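Long-range contacts in Ketoacyl_synth_N domain-containing protein (Photorhabdus luminescens subsp. laumondii, PDB 6SMO), which probably serves as a ketoacyl synthase-family subunit, working beside a PKS_KS-domain partner chain in the assembly of polyketide chains: residues V10-P15 with G318-V323; C183-H188 with Q313-G318; Y264-F269 with K297-S302; N270-A275 with N348-I353. All coordinates share one frame; numbering follows the deposited sequence.

Contact 1: V10-P15 with G318-V323; sequences VGAIHP and GVIDSV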
loop_
_atom_site.group_PDB
_atom_site.type_symbol
_atom_site.label_atom_id
_atom_site.label_comp_id
_atom_site.label_asym_id
_atom_site.label_seq_id
_atom_site.Cartn_x
_atom_site.Cartn_y
_atom_site.Cartn_z
ATOM N N VAL C 10 5.915 18.590 14.081
ATOM C CA VAL C 10 6.868 17.489 13.748
ATOM C C VAL C 10 7.049 16.594 14.980
ATOM O O VAL C 10 7.070 17.127 16.107
ATOM C CB VAL C 10 8.221 18.032 13.247
ATOM C CG1 VAL C 10 8.098 18.671 11.874
ATOM C CG2 VAL C 10 8.858 19.000 14.234
ATOM N N GLY C 11 7.166 15.283 14.753
ATOM C CA GLY C 11 7.454 14.265 15.779
ATOM C C GLY C 11 8.298 13.144 15.201
ATOM O O GLY C 11 8.049 12.759 14.041
ATOM N N ALA C 12 9.320 12.699 15.934
ATOM C CA ALA C 12 10.215 11.601 15.510
ATOM C C ALA C 12 10.754 10.876 16.740
ATOM O O ALA C 12 10.793 11.487 17.780
ATOM C CB ALA C 12 11.358 12.183 14.742
ATOM N N ILE C 13 11.134 9.609 16.606
ATOM C CA ILE C 13 11.785 8.843 17.711
ATOM C C ILE C 13 13.003 8.151 17.105
ATOM O O ILE C 13 12.915 7.715 15.989
ATOM C CB ILE C 13 10.824 7.863 18.400
ATOM C CG1 ILE C 13 10.243 6.837 17.431
ATOM C CG2 ILE C 13 9.727 8.602 19.126
ATOM C CD1 ILE C 13 9.517 5.724 18.118
ATOM N N HIS C 14 14.110 8.068 17.828
ATOM C CA HIS C 14 15.338 7.487 17.235
ATOM C C HIS C 14 16.241 6.963 18.350
ATOM O O HIS C 14 16.004 7.318 19.482
ATOM C CB HIS C 14 15.995 8.596 16.417
ATOM C CG HIS C 14 17.156 8.203 15.578
ATOM N ND1 HIS C 14 18.424 8.597 15.864
ATOM C CD2 HIS C 14 17.245 7.499 14.446
ATOM C CE1 HIS C 14 19.247 8.132 14.968
ATOM N NE2 HIS C 14 18.551 7.471 14.093
ATOM N N PRO C 15 17.258 6.129 18.072
ATOM C CA PRO C 15 18.187 5.669 19.086
ATOM C C PRO C 15 18.855 6.859 19.779
ATOM O O PRO C 15 19.199 6.744 20.901
ATOM C CB PRO C 15 19.233 4.972 18.224
ATOM C CG PRO C 15 18.431 4.349 17.152
ATOM C CD PRO C 15 17.463 5.447 16.805
ATOM N N GLY C 318 15.688 10.799 5.183
ATOM C CA GLY C 318 15.121 11.852 4.319
ATOM C C GLY C 318 13.921 12.519 4.972
ATOM O O GLY C 318 13.793 13.752 4.843
ATOM N N VAL C 319 13.073 11.733 5.646
ATOM C CA VAL C 319 11.881 12.221 6.404
ATOM C C VAL C 319 12.358 12.836 7.725
ATOM O O VAL C 319 11.938 13.970 8.027
ATOM C CB VAL C 319 10.852 11.096 6.639
ATOM C CG1 VAL C 319 9.678 11.565 7.486
ATOM C CG2 VAL C 319 10.357 10.500 5.331
ATOM N N ILE C 320 13.220 12.124 8.456
ATOM C CA ILE C 320 13.775 12.602 9.757
ATOM C C ILE C 320 14.613 13.854 9.498
ATOM O O ILE C 320 14.634 14.729 10.360
ATOM C CB ILE C 320 14.552 11.491 10.491
ATOM C CG1 ILE C 320 14.970 11.928 11.896
ATOM C CG2 ILE C 320 15.736 11.005 9.676
ATOM C CD1 ILE C 320 15.129 10.791 12.865
ATOM N N ASP C 321 15.259 13.920 8.334
ATOM C CA ASP C 321 16.042 15.102 7.880
ATOM C C ASP C 321 15.098 16.303 7.734
ATOM O O ASP C 321 15.472 17.403 8.190
ATOM C CB ASP C 321 16.784 14.815 6.571
ATOM C CG ASP C 321 17.825 13.711 6.675
ATOM O OD1 ASP C 321 17.526 12.679 7.309
ATOM O OD2 ASP C 321 18.927 13.891 6.118
ATOM N N SER C 322 13.924 16.091 7.127
ATOM C CA SER C 322 12.861 17.114 6.919
ATOM C C SER C 322 12.266 17.549 8.265
ATOM O O SER C 322 11.874 18.726 8.378
ATOM C CB SER C 322 11.786 16.605 5.989
ATOM O OG SER C 322 12.320 16.303 4.709
ATOM N N VAL C 323 12.194 16.628 9.234
ATOM C CA VAL C 323 11.728 16.896 10.629
ATOM C C VAL C 323 12.720 17.854 11.301
ATOM O O VAL C 323 12.264 18.858 11.885
ATOM C CB VAL C 323 11.552 15.585 11.424
ATOM C CG1 VAL C 323 11.582 15.806 12.932
ATOM C CG2 VAL C 323 10.279 14.859 11.017
#

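Contact 2: C183-H188 with Q313-G318; sequences CGASEH and QFSVSG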
loop_
_atom_site.group_PDB
_atom_site.type_symbol
_atom_site.label_atom_id
_atom_site.label_comp_id
_atom_site.label_asym_id
_atom_site.label_seq_id
_atom_site.Cartn_x
_atom_site.Cartn_y
_atom_site.Cartn_z
ATOM N N CYS C 183 1.866 13.181 7.084
ATOM C CA CYS C 183 2.872 12.557 6.183
ATOM C C CYS C 183 4.125 12.191 6.986
ATOM O O CYS C 183 4.484 12.954 7.903
ATOM C CB CYS C 183 3.238 13.487 5.033
ATOM S SG CYS C 183 4.134 14.969 5.563
ATOM N N GLY C 184 4.763 11.068 6.645
ATOM C CA GLY C 184 5.994 10.591 7.304
ATOM C C GLY C 184 6.334 9.162 6.922
ATOM O O GLY C 184 5.855 8.698 5.867
ATOM N N ALA C 185 7.130 8.490 7.759
ATOM C CA ALA C 185 7.641 7.119 7.533
ATOM C C ALA C 185 7.958 6.444 8.873
ATOM O O ALA C 185 8.041 7.153 9.896
ATOM C CB ALA C 185 8.857 7.174 6.643
ATOM N N SER C 186 8.126 5.119 8.850
ATOM C CA SER C 186 8.480 4.277 10.023
ATOM C C SER C 186 9.113 2.965 9.548
ATOM O O SER C 186 8.718 2.475 8.471
ATOM C CB SER C 186 7.272 4.021 10.885
ATOM O OG SER C 186 7.624 3.260 12.030
ATOM N N GLU C 187 10.011 2.411 10.361
ATOM C CA GLU C 187 10.701 1.136 10.052
ATOM C C GLU C 187 11.080 0.409 11.347
ATOM O O GLU C 187 11.467 1.066 12.311
ATOM C CB GLU C 187 12.012 1.405 9.314
ATOM C CG GLU C 187 11.860 1.876 7.882
ATOM C CD GLU C 187 11.365 0.857 6.878
ATOM O OE1 GLU C 187 11.072 1.250 5.755
ATOM O OE2 GLU C 187 11.270 -0.317 7.229
ATOM N N HIS C 188 10.946 -0.914 11.334
ATOM C CA HIS C 188 11.414 -1.849 12.392
ATOM C C HIS C 188 12.336 -2.893 11.750
ATOM O O HIS C 188 11.834 -3.697 10.936
ATOM C CB HIS C 188 10.222 -2.495 13.110
ATOM C CG HIS C 188 10.621 -3.436 14.197
ATOM N ND1 HIS C 188 10.986 -2.998 15.456
ATOM C CD2 HIS C 188 10.721 -4.783 14.220
ATOM C CE1 HIS C 188 11.290 -4.037 16.208
ATOM N NE2 HIS C 188 11.135 -5.143 15.474
ATOM N N GLN C 313 18.121 4.540 7.543
ATOM C CA GLN C 313 16.813 4.144 8.118
ATOM C C GLN C 313 15.833 3.804 6.996
ATOM O O GLN C 313 14.653 3.627 7.308
ATOM C CB GLN C 313 16.262 5.277 8.979
ATOM C CG GLN C 313 17.274 5.849 9.956
ATOM C CD GLN C 313 16.663 6.934 10.801
ATOM O OE1 GLN C 313 16.970 8.112 10.654
ATOM N NE2 GLN C 313 15.774 6.539 11.689
ATOM N N PHE C 314 16.317 3.725 5.752
ATOM C CA PHE C 314 15.451 3.452 4.574
ATOM C C PHE C 314 14.411 4.563 4.433
ATOM O O PHE C 314 14.811 5.706 4.251
ATOM C CB PHE C 314 14.933 2.015 4.551
ATOM C CG PHE C 314 16.050 1.011 4.598
ATOM C CD1 PHE C 314 16.686 0.612 3.440
ATOM C CD2 PHE C 314 16.504 0.518 5.806
ATOM C CE1 PHE C 314 17.736 -0.286 3.486
ATOM C CE2 PHE C 314 17.551 -0.382 5.852
ATOM C CZ PHE C 314 18.162 -0.781 4.692
ATOM N N SER C 315 13.128 4.220 4.524
ATOM C CA SER C 315 12.026 5.194 4.329
ATOM C C SER C 315 12.095 6.351 5.333
ATOM O O SER C 315 11.674 7.449 4.980
ATOM C CB SER C 315 10.680 4.529 4.305
ATOM O OG SER C 315 10.354 3.999 5.572
ATOM N N VAL C 316 12.500 6.085 6.569
ATOM C CA VAL C 316 12.623 7.160 7.595
ATOM C C VAL C 316 13.715 8.149 7.169
ATOM O O VAL C 316 13.575 9.339 7.471
ATOM C CB VAL C 316 12.837 6.588 9.008
ATOM C CG1 VAL C 316 12.730 7.663 10.072
ATOM C CG2 VAL C 316 11.853 5.474 9.299
ATOM N N SER C 317 14.798 7.657 6.567
ATOM C CA SER C 317 15.885 8.545 6.081
ATOM C C SER C 317 15.313 9.533 5.062
ATOM O O SER C 317 14.600 9.110 4.152
ATOM C CB SER C 317 17.010 7.758 5.500
ATOM O OG SER C 317 17.703 7.074 6.519
ATOM N N GLY C 318 15.688 10.799 5.183
ATOM C CA GLY C 318 15.121 11.852 4.319
ATOM C C GLY C 318 13.921 12.519 4.972
ATOM O O GLY C 318 13.793 13.752 4.843
#

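Contact 3: Y264-F269 with K297-S302; sequences YTAELF and KEIKTS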
loop_
_atom_site.group_PDB
_atom_site.type_symbol
_atom_site.label_atom_id
_atom_site.label_comp_id
_atom_site.label_asym_id
_atom_site.label_seq_id
_atom_site.Cartn_x
_atom_site.Cartn_y
_atom_site.Cartn_z
ATOM N N TYR C 264 17.772 19.099 -11.729
ATOM C CA TYR C 264 16.374 19.352 -11.286
ATOM C C TYR C 264 16.353 19.660 -9.782
ATOM O O TYR C 264 15.456 20.406 -9.345
ATOM C CB TYR C 264 15.459 18.176 -11.640
ATOM C CG TYR C 264 15.082 18.099 -13.097
ATOM C CD1 TYR C 264 13.992 18.798 -13.592
ATOM C CD2 TYR C 264 15.819 17.336 -13.989
ATOM C CE1 TYR C 264 13.639 18.737 -14.930
ATOM C CE2 TYR C 264 15.481 17.263 -15.330
ATOM C CZ TYR C 264 14.387 17.966 -15.804
ATOM O OH TYR C 264 14.047 17.902 -17.124
ATOM N N THR C 265 17.303 19.106 -9.019
ATOM C CA THR C 265 17.502 19.403 -7.574
ATOM C C THR C 265 18.054 20.827 -7.422
ATOM O O THR C 265 17.709 21.485 -6.422
ATOM C CB THR C 265 18.426 18.379 -6.899
ATOM O OG1 THR C 265 18.024 17.068 -7.296
ATOM C CG2 THR C 265 18.405 18.477 -5.389
ATOM N N ALA C 266 18.879 21.275 -8.375
ATOM C CA ALA C 266 19.505 22.620 -8.402
ATOM C C ALA C 266 18.444 23.697 -8.672
ATOM O O ALA C 266 18.658 24.846 -8.239
ATOM C CB ALA C 266 20.607 22.660 -9.434
ATOM N N GLU C 267 17.352 23.341 -9.357
ATOM C CA GLU C 267 16.227 24.261 -9.689
ATOM C C GLU C 267 15.462 24.647 -8.414
ATOM O O GLU C 267 14.875 25.748 -8.404
ATOM C CB GLU C 267 15.283 23.629 -10.717
ATOM C CG GLU C 267 15.691 23.891 -12.156
ATOM C CD GLU C 267 14.886 23.137 -13.201
ATOM O OE1 GLU C 267 15.395 22.970 -14.328
ATOM O OE2 GLU C 267 13.750 22.721 -12.889
ATOM N N LEU C 268 15.465 23.785 -7.389
ATOM C CA LEU C 268 14.752 24.012 -6.097
ATOM C C LEU C 268 15.317 25.250 -5.385
ATOM O O LEU C 268 14.543 25.909 -4.664
ATOM C CB LEU C 268 14.881 22.775 -5.198
ATOM C CG LEU C 268 14.006 21.574 -5.560
ATOM C CD1 LEU C 268 14.288 20.407 -4.624
ATOM C CD2 LEU C 268 12.527 21.931 -5.519
ATOM N N PHE C 269 16.611 25.541 -5.568
ATOM C CA PHE C 269 17.354 26.621 -4.862
ATOM C C PHE C 269 16.804 28.002 -5.243
ATOM O O PHE C 269 16.795 28.886 -4.364
ATOM C CB PHE C 269 18.856 26.527 -5.147
ATOM C CG PHE C 269 19.586 25.511 -4.307
ATOM C CD1 PHE C 269 19.738 24.204 -4.742
ATOM C CD2 PHE C 269 20.113 25.861 -3.072
ATOM C CE1 PHE C 269 20.407 23.270 -3.963
ATOM C CE2 PHE C 269 20.781 24.926 -2.295
ATOM C CZ PHE C 269 20.926 23.632 -2.743
ATOM N N LYS C 297 24.849 25.167 -12.931
ATOM C CA LYS C 297 23.669 26.050 -12.705
ATOM C C LYS C 297 24.062 27.281 -11.874
ATOM O O LYS C 297 23.149 28.061 -11.529
ATOM C CB LYS C 297 22.547 25.264 -12.016
ATOM C CG LYS C 297 21.818 24.262 -12.900
ATOM C CD LYS C 297 20.885 24.907 -13.905
ATOM C CE LYS C 297 20.139 23.904 -14.759
ATOM N NZ LYS C 297 19.024 23.272 -14.017
ATOM N N GLU C 298 25.355 27.456 -11.574
ATOM C CA GLU C 298 25.905 28.597 -10.790
ATOM C C GLU C 298 25.193 28.672 -9.432
ATOM O O GLU C 298 24.649 29.746 -9.102
ATOM C CB GLU C 298 25.770 29.907 -11.575
ATOM C CG GLU C 298 26.816 30.080 -12.662
ATOM C CD GLU C 298 28.128 30.688 -12.190
ATOM O OE1 GLU C 298 28.704 31.499 -12.941
ATOM O OE2 GLU C 298 28.571 30.348 -11.074
ATOM N N ILE C 299 25.195 27.563 -8.685
ATOM C CA ILE C 299 24.646 27.467 -7.297
ATOM C C ILE C 299 25.824 27.312 -6.329
ATOM O O ILE C 299 26.695 26.457 -6.589
ATOM C CB ILE C 299 23.639 26.304 -7.170
ATOM C CG1 ILE C 299 22.544 26.365 -8.239
ATOM C CG2 ILE C 299 23.050 26.245 -5.766
ATOM C CD1 ILE C 299 21.688 27.614 -8.193
ATOM N N LYS C 300 25.837 28.114 -5.260
ATOM C CA LYS C 300 26.872 28.093 -4.191
ATOM C C LYS C 300 26.163 27.938 -2.840
ATOM O O LYS C 300 25.455 28.879 -2.427
ATOM C CB LYS C 300 27.757 29.343 -4.256
ATOM C CG LYS C 300 27.029 30.683 -4.290
ATOM C CD LYS C 300 27.813 31.776 -4.986
ATOM C CE LYS C 300 27.771 31.663 -6.496
ATOM N NZ LYS C 300 28.631 32.679 -7.147
ATOM N N THR C 301 26.336 26.776 -2.202
ATOM C CA THR C 301 25.628 26.363 -0.960
ATOM C C THR C 301 26.595 25.589 -0.053
ATOM O O THR C 301 27.688 25.221 -0.528
ATOM C CB THR C 301 24.376 25.543 -1.300
ATOM O OG1 THR C 301 23.745 25.152 -0.080
ATOM C CG2 THR C 301 24.673 24.314 -2.133
ATOM N N SER C 302 26.193 25.365 1.201
ATOM C CA SER C 302 26.941 24.587 2.224
ATOM C C SER C 302 26.448 23.135 2.225
ATOM O O SER C 302 25.218 22.930 2.199
ATOM C CB SER C 302 26.802 25.216 3.587
ATOM O OG SER C 302 27.616 24.550 4.540
#

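Contact 4: N270-A275 with N348-I353; sequences NHNENA and NTNQII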
loop_
_atom_site.group_PDB
_atom_site.type_symbol
_atom_site.label_atom_id
_atom_site.label_comp_id
_atom_site.label_asym_id
_atom_site.label_seq_id
_atom_site.Cartn_x
_atom_site.Cartn_y
_atom_site.Cartn_z
ATOM N N ASN C 270 16.363 28.179 -6.495
ATOM C CA ASN C 270 15.922 29.482 -7.068
ATOM C C ASN C 270 17.089 30.479 -7.001
ATOM O O ASN C 270 16.840 31.673 -6.736
ATOM C CB ASN C 270 14.656 30.010 -6.379
ATOM C CG ASN C 270 13.378 29.510 -7.021
ATOM O OD1 ASN C 270 13.275 28.340 -7.383
ATOM N ND2 ASN C 270 12.399 30.389 -7.163
ATOM N N HIS C 271 18.315 29.993 -7.237
ATOM C CA HIS C 271 19.583 30.774 -7.238
ATOM C C HIS C 271 19.811 31.441 -5.873
ATOM O O HIS C 271 20.415 32.532 -5.850
ATOM C CB HIS C 271 19.578 31.805 -8.378
ATOM C CG HIS C 271 19.333 31.224 -9.731
ATOM N ND1 HIS C 271 18.151 31.425 -10.419
ATOM C CD2 HIS C 271 20.111 30.459 -10.529
ATOM C CE1 HIS C 271 18.210 30.807 -11.580
ATOM N NE2 HIS C 271 19.402 30.207 -11.673
ATOM N N ASN C 272 19.358 30.811 -4.782
ATOM C CA ASN C 272 19.502 31.334 -3.394
ATOM C C ASN C 272 20.881 30.931 -2.856
ATOM O O ASN C 272 21.221 29.734 -2.942
ATOM C CB ASN C 272 18.377 30.844 -2.478
ATOM C CG ASN C 272 18.370 31.515 -1.119
ATOM O OD1 ASN C 272 19.021 32.538 -0.916
ATOM N ND2 ASN C 272 17.631 30.949 -0.181
ATOM N N GLU C 273 21.632 31.901 -2.321
ATOM C CA GLU C 273 23.017 31.722 -1.804
ATOM C C GLU C 273 22.989 31.408 -0.301
ATOM O O GLU C 273 23.963 30.796 0.181
ATOM C CB GLU C 273 23.854 32.973 -2.086
ATOM C CG GLU C 273 24.105 33.209 -3.566
ATOM C CD GLU C 273 25.033 34.369 -3.883
ATOM O OE1 GLU C 273 24.765 35.086 -4.869
ATOM O OE2 GLU C 273 26.028 34.551 -3.152
ATOM N N ASN C 274 21.924 31.805 0.406
ATOM C CA ASN C 274 21.747 31.586 1.868
ATOM C C ASN C 274 20.980 30.276 2.096
ATOM O O ASN C 274 19.964 30.305 2.820
ATOM C CB ASN C 274 21.035 32.770 2.533
ATOM C CG ASN C 274 21.748 34.089 2.325
ATOM O OD1 ASN C 274 22.976 34.148 2.332
ATOM N ND2 ASN C 274 20.986 35.156 2.149
ATOM N N ALA C 275 21.460 29.172 1.514
ATOM C CA ALA C 275 20.804 27.843 1.535
ATOM C C ALA C 275 21.779 26.777 2.049
ATOM O O ALA C 275 22.993 26.908 1.793
ATOM C CB ALA C 275 20.296 27.502 0.156
ATOM N N ASN C 348 22.669 31.687 9.673
ATOM C CA ASN C 348 21.323 32.224 9.328
ATOM C C ASN C 348 20.935 31.738 7.925
ATOM O O ASN C 348 21.374 32.360 6.936
ATOM C CB ASN C 348 21.262 33.752 9.448
ATOM C CG ASN C 348 22.430 34.467 8.799
ATOM O OD1 ASN C 348 23.580 34.065 8.959
ATOM N ND2 ASN C 348 22.146 35.538 8.075
ATOM N N THR C 349 20.146 30.661 7.859
ATOM C CA THR C 349 19.629 30.039 6.609
ATOM C C THR C 349 18.120 30.294 6.514
ATOM O O THR C 349 17.455 30.255 7.569
ATOM C CB THR C 349 19.947 28.538 6.566
ATOM O OG1 THR C 349 21.188 28.305 7.235
ATOM C CG2 THR C 349 20.030 27.997 5.156
ATOM N N ASN C 350 17.613 30.552 5.303
ATOM C CA ASN C 350 16.174 30.837 5.033
ATOM C C ASN C 350 15.568 29.750 4.131
ATOM O O ASN C 350 14.358 29.848 3.842
ATOM C CB ASN C 350 15.977 32.236 4.438
ATOM C CG ASN C 350 16.638 32.428 3.088
ATOM O OD1 ASN C 350 17.389 31.572 2.624
ATOM N ND2 ASN C 350 16.368 33.554 2.450
ATOM N N GLN C 351 16.365 28.765 3.699
ATOM C CA GLN C 351 15.907 27.616 2.870
ATOM C C GLN C 351 16.837 26.418 3.093
ATOM O O GLN C 351 18.063 26.592 2.960
ATOM C CB GLN C 351 15.875 27.996 1.388
ATOM C CG GLN C 351 15.183 26.964 0.508
ATOM C CD GLN C 351 15.103 27.388 -0.937
ATOM O OE1 GLN C 351 16.009 28.024 -1.472
ATOM N NE2 GLN C 351 14.010 27.028 -1.590
ATOM N N ILE C 352 16.269 25.250 3.416
ATOM C CA ILE C 352 16.998 23.950 3.511
ATOM C C ILE C 352 16.410 22.993 2.468
ATOM O O ILE C 352 15.181 22.778 2.487
ATOM C CB ILE C 352 16.928 23.366 4.938
ATOM C CG1 ILE C 352 17.549 24.315 5.966
ATOM C CG2 ILE C 352 17.573 21.987 4.986
ATOM C CD1 ILE C 352 17.305 23.919 7.405
ATOM N N ILE C 353 17.265 22.453 1.594
ATOM C CA ILE C 353 16.898 21.478 0.523
ATOM C C ILE C 353 17.554 20.134 0.855
ATOM O O ILE C 353 18.793 20.096 0.986
ATOM C CB ILE C 353 17.310 22.012 -0.865
ATOM C CG1 ILE C 353 16.515 23.269 -1.231
ATOM C CG2 ILE C 353 17.175 20.936 -1.934
ATOM C CD1 ILE C 353 17.205 24.162 -2.228
#

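Contact 1: V10-P15 with G318-V323
Val323 wedges between Val10 and Ala12, which illustrates how a buried helix seats itself on a strand mainly with small and branched apolar side chains. Its first torsion (chi1 159°) sets CG1 anti to the backbone N, and from there CG1 lies 4.0 Å from Val10 CB and 4.1 Å from Ala12 CB. CG2, the other branch, faces the strand backbone near Gly11 O, while Val10 CG2 approaches the carbonyl oxygen of Val323. This is the tight end. Strand 10-13 and helix 319-323 run at 129° to each other; toward His14 contacts are fewer, and Ile320 CD1 reaches both Ala12 CB, at 4.4 Å, and His14 CD2, at 4.2 Å, meeting the ring obliquely. The imidazole is held from outside, NE2 being hydrogen-bonded to Leu310 O. Even this looser end is buried rather than open to solvent. Strand 5-13 is paired with strands 218-229 and 242-251; helix 319-329 lies across this sheet, Ile320 also touching Ala223 and Val323 touching Leu225, while helix 20-31 closes in through Val20 and Ile23, and helix 68-84 packs beneath Ile13.

Contact 2: C183-H188 with Q313-G318
The turn 313-318 comes down on strand 180-187 at Ala185 and Val316, whose CA atoms are 5.0 Å apart. The arrangement belongs to the core of the thiolase fold: a central strand meets the loop that leads into a buried helix, and the place of that loop just before helix 319-329 is consistent with the loop that in active ketoacyl synthases carries a catalytic histidine. Glu187 carries much of the contact. Its first torsion (chi1 -72°) sets CG anti to the carbonyl carbon, 3.3 Å from Gln313 O, and the bend at the second (chi2 -70°) turns CD and the carboxylate toward Ser315. There OE1 and Ser315 OG lie 2.8 Å apart; Cys103 N donates to OE1, and the Ser315 hydroxyl is within bonding distance of both OE1 and Gly101 O, so where its proton goes is not settled. Beside it, Val316 lays CG2 against the strand backbone, 3.7 Å from Ser186 CA, and also against Glu187 CG at 3.9 Å. Phe314 starts toward the strand, but its ring turns away to meet Phe104 edge-to-face and to pack on Tyr162 of the PKS_KS-domain partner chain, which places this turn close to the subunit interface. The turn is braced from within by Gln313 N, which donates to Ser317 OG at 2.8 Å. At the opposite end of the strand's contribution, the methyl of Ala185 sits over the turn's backbone, CB 3.3 Å from Ser315 O.

Contact 3: Y264-F269 with K297-S302
A Schellman motif at Glu298 ends helix 286-296; Lys297 sits at this helix end, and the extended chain from Ile299 to Thr301 then runs beside Ala266 and Phe269. It is a compact example of how alternate residues, 297, 299 and 301, can each find a partner on one side of the weakly bonded helical turn 264-269. At the near end Ala266 CB packs against the aliphatic part of Lys297, 4.0 Å from CG, and CB also meets Ile299 CG1 at 4.3 Å. The middle is aromatic. Ile299 chi1 (-52°) places CG2 anti to the backbone N, and this methyl stands over one face of the Phe269 ring in a CH-pi contact, 4.0 Å from the centroid and 15° off the ring normal, though displaced somewhat toward the CG side. At the far end the side chain of Thr301 crosses that of Phe269 at about a right angle, its OG1 3.7 Å from CE2 and its methyl near CZ; the hydroxyl itself is hydrogen-bonded to Ala275 O. The outer rim is polar and looser. Glu267, its chain extended beyond CG, brings OE1 to 3.7 Å from Lys297 NZ, a long salt bridge on the exposed side, and the ammonium has a second, weak partner in Glu263 O. Behind these residues Phe294 of helix 286-296 meets the Phe269 ring edge-to-face and touches Ala266 and Ile299, while strands 275-278 and 351-356 underlie Phe269 through Ala275, Phe277 and Ile353.

Contact 4: N270-A275 with N348-I353
Asn272 and Asn350 reach toward each other tip to tip, and ND2 of the first donates to OD1 of the second at 2.9 Å, with an N-H...O angle of 162°. The acceptor lies close to the amide plane of Asn272, whereas the donor is tilted 28° from the carbonyl plane of Asn350; the two amides are turned 61° against each other. A second, weak bond links the backbones, Asn350 N to Asn274 O at 3.4 Å. The other end of the Asn272 amide is occupied as well: OD1 accepts from Asn274 N at 3.3 Å, the donor standing above the carbonyl plane, which makes an Asx turn within the loop. This turn delivers the chain into strand 275-278, which runs parallel to strand 351-356 in the mixed sheet, so the contact marks the place where two strands of a parallel pair begin. Where they come together, Ala275 CA makes a CA-H...O contact with Gln351 O at 3.3 Å. Thr349 adds an apolar touch, its CG2 3.7 Å from Ala275 CA. The extended Gln351 side chain passes obliquely beside Asn272, its OE1 3.6 Å from ND2, and its NE2 has weak bonds to Leu268 O and Ser367 OG.

In the fold
The four contacts form two pairs. Contacts 1 and 2 lie near the centre of the chain, about 8 Å apart between centres, and share Gly318, where turn 313-318 becomes helix 319-329. Contacts 3 and 4, about 9 Å apart between centres, sit more than 20 Å from the chain's centre and meet around Phe269 and Ile353. The first segments of all four follow in numerical order, but the second segments return as 297-302, 313-318, 318-323 and 348-353, so contacts 2 and 3 are enclosed by contact 1 while contact 4 crosses the others. Contacts 1, 2 and 4 reach the same sheet. Helix 319-329, touching strands 218-229 and 351-356, connects the two regions, as expected of a layered thiolase fold.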